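Hypoxanthine-guanine phosphoribosyltransferase (Leishmania tarentolae, PDB 1PZM) catalyses phosphoribosyl transfer from 5-phosphoribosyl pyrophosphate to guanine and hypoxanthine, giving GMP and IMP, and probably serves purine salvage. Local coordinates at the interface of chains A and B. Numbering follows the deposited sequence. Chains: chain A/B, hypoxanthine-guanine phosphoribosyltransferase.

The interface of chains A and B. Residues chain A 69-70, 73-74, 77; chain B 69, 72-74, 77.
Carboxylate oxygen OD1 of A:Asp74 accepts hydrogen bonds from two arginines: NH2 of B:Arg77 at 3.0 Å, across the two-fold interface of the deposited pair, and NH2 of its own chain's A:Arg77, which meets it nearly along the C-O axis. The other oxygen, OD2, offers its syn lone pair to NH1 of B:Arg77 at 2.8 Å. The guanidinium thus presents two nitrogens end-on, matched by the two oxygens of aspartate at its edge, the planes 22° apart. In this part of what is probably the dimer contact, helix 69-81 packs against its twin, and the two-fold repeats the pairing: NH1 of A:Arg77 reaches OD2 of B:Asp74 at 2.9 Å, and its NH2 reaches OD1. OD1 of A:Asp74 and OD1 of B:Asp74 stand 4.4 Å apart, a like-charge approach that the arginines would offset. Arginine suits this place because its nitrogens can serve both chains at once. A bend at chi3 (-77° in B:Arg77) turns the guanidinium back over its own helix, where NE donates to O of B:Ala73 from above the carbonyl plane, helping to fix the group's rotation. Branched A:Ile70 lays methyl CG2 over one face of that guanidinium, offset toward the rim, and CG1 against CB of B:Ala73. Small side chains let the helices approach: CB of A:Ala73 touches CB of B:Ala73 at 3.6 Å. Phenylalanine is long enough to touch the partner helix through ring atom CE1, that of B:Phe69 lying 3.6 Å from CA of A:Ala73. The A:Phe69 ring carries CG1 of A:Ile70 over the centre of one face, and its CE1 meets methyl CG2 of B:Thr72 at 3.8 Å.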
loop_
_atom_site.group_PDB
_atom_site.type_symbol
_atom_site.label_atom_id
_atom_site.label_comp_id
_atom_site.label_asym_id
_atom_site.label_seq_id
_atom_site.Cartn_x
_atom_site.Cartn_y
_atom_site.Cartn_z
ATOM N N PHE A 69 4.279 0.304 2.559
ATOM C CA PHE A 69 3.119 0.335 1.649
ATOM C C PHE A 69 2.855 1.632 0.892
ATOM O O PHE A 69 2.417 1.583 -0.291
ATOM C CB PHE A 69 1.813 -0.220 2.275
ATOM C CG PHE A 69 0.952 0.802 2.991
ATOM C CD1 PHE A 69 -0.310 1.134 2.477
ATOM C CD2 PHE A 69 1.349 1.342 4.239
ATOM C CE1 PHE A 69 -1.165 2.032 3.165
ATOM C CE2 PHE A 69 0.535 2.245 4.926
ATOM C CZ PHE A 69 -0.715 2.617 4.371
ATOM N N ILE A 70 3.028 2.782 1.528
ATOM C CA ILE A 70 2.831 4.023 0.759
ATOM C C ILE A 70 3.893 4.282 -0.320
ATOM O O ILE A 70 3.567 4.590 -1.470
ATOM C CB ILE A 70 2.597 5.226 1.685
ATOM C CG1 ILE A 70 1.212 5.002 2.370
ATOM C CG2 ILE A 70 2.633 6.586 0.854
ATOM C CD1 ILE A 70 0.848 5.896 3.513
ATOM N N ALA A 73 3.222 2.038 -3.270
ATOM C CA ALA A 73 2.112 2.524 -4.099
ATOM C C ALA A 73 2.576 3.634 -5.014
ATOM O O ALA A 73 2.144 3.698 -6.171
ATOM C CB ALA A 73 1.002 3.046 -3.220
ATOM N N ASP A 74 3.402 4.540 -4.475
ATOM C CA ASP A 74 3.825 5.723 -5.254
ATOM C C ASP A 74 4.986 5.336 -6.223
ATOM O O ASP A 74 4.975 5.677 -7.381
ATOM C CB ASP A 74 4.312 6.807 -4.271
ATOM C CG ASP A 74 3.160 7.487 -3.513
ATOM O OD1 ASP A 74 1.951 7.094 -3.707
ATOM O OD2 ASP A 74 3.391 8.437 -2.700
ATOM N N ARG A 77 3.728 3.656 -9.359
ATOM C CA ARG A 77 3.221 4.614 -10.349
ATOM C C ARG A 77 4.294 5.455 -11.084
ATOM O O ARG A 77 4.195 5.681 -12.266
ATOM C CB ARG A 77 2.136 5.491 -9.732
ATOM C CG ARG A 77 0.852 4.692 -9.390
ATOM C CD ARG A 77 -0.135 5.488 -8.601
ATOM N NE ARG A 77 0.198 5.610 -7.176
ATOM C CZ ARG A 77 -0.701 6.141 -6.324
ATOM N NH1 ARG A 77 -1.949 6.530 -6.795
ATOM N NH2 ARG A 77 -0.413 6.270 -5.039
ATOM N N PHE B 69 -4.256 -2.038 -2.242
ATOM C CA PHE B 69 -3.101 -1.367 -1.625
ATOM C C PHE B 69 -2.895 0.119 -2.061
ATOM O O PHE B 69 -2.442 0.956 -1.245
ATOM C CB PHE B 69 -1.819 -2.179 -1.784
ATOM C CG PHE B 69 -0.971 -1.894 -3.029
ATOM C CD1 PHE B 69 0.248 -1.179 -2.920
ATOM C CD2 PHE B 69 -1.303 -2.413 -4.284
ATOM C CE1 PHE B 69 1.113 -0.984 -4.010
ATOM C CE2 PHE B 69 -0.416 -2.180 -5.409
ATOM C CZ PHE B 69 0.780 -1.488 -5.255
ATOM N N THR B 72 -5.775 2.183 -0.624
ATOM C CA THR B 72 -5.554 2.404 0.796
ATOM C C THR B 72 -4.472 3.482 1.054
ATOM O O THR B 72 -4.634 4.299 1.939
ATOM C CB THR B 72 -5.073 1.072 1.474
ATOM O OG1 THR B 72 -6.090 0.065 1.336
ATOM C CG2 THR B 72 -4.877 1.235 3.008
ATOM N N ALA B 73 -3.361 3.448 0.331
ATOM C CA ALA B 73 -2.291 4.433 0.525
ATOM C C ALA B 73 -2.864 5.835 0.264
ATOM O O ALA B 73 -2.509 6.793 0.968
ATOM C CB ALA B 73 -1.091 4.164 -0.451
ATOM N N ASP B 74 -3.761 5.950 -0.727
ATOM C CA ASP B 74 -4.234 7.283 -1.096
ATOM C C ASP B 74 -5.318 7.741 -0.122
ATOM O O ASP B 74 -5.287 8.867 0.356
ATOM C CB ASP B 74 -4.801 7.315 -2.540
ATOM C CG ASP B 74 -3.672 7.242 -3.603
ATOM O OD1 ASP B 74 -2.457 7.211 -3.225
ATOM O OD2 ASP B 74 -3.910 7.186 -4.827
ATOM N N ARG B 77 -4.193 9.070 3.186
ATOM C CA ARG B 77 -3.676 10.446 3.145
ATOM C C ARG B 77 -4.801 11.455 3.028
ATOM O O ARG B 77 -4.656 12.560 3.518
ATOM C CB ARG B 77 -2.650 10.616 2.014
ATOM C CG ARG B 77 -1.329 9.900 2.386
ATOM C CD ARG B 77 -0.227 9.917 1.334
ATOM N NE ARG B 77 -0.538 8.934 0.280
ATOM C CZ ARG B 77 0.275 8.666 -0.726
ATOM N NH1 ARG B 77 1.463 9.279 -0.796
ATOM N NH2 ARG B 77 -0.084 7.772 -1.656
#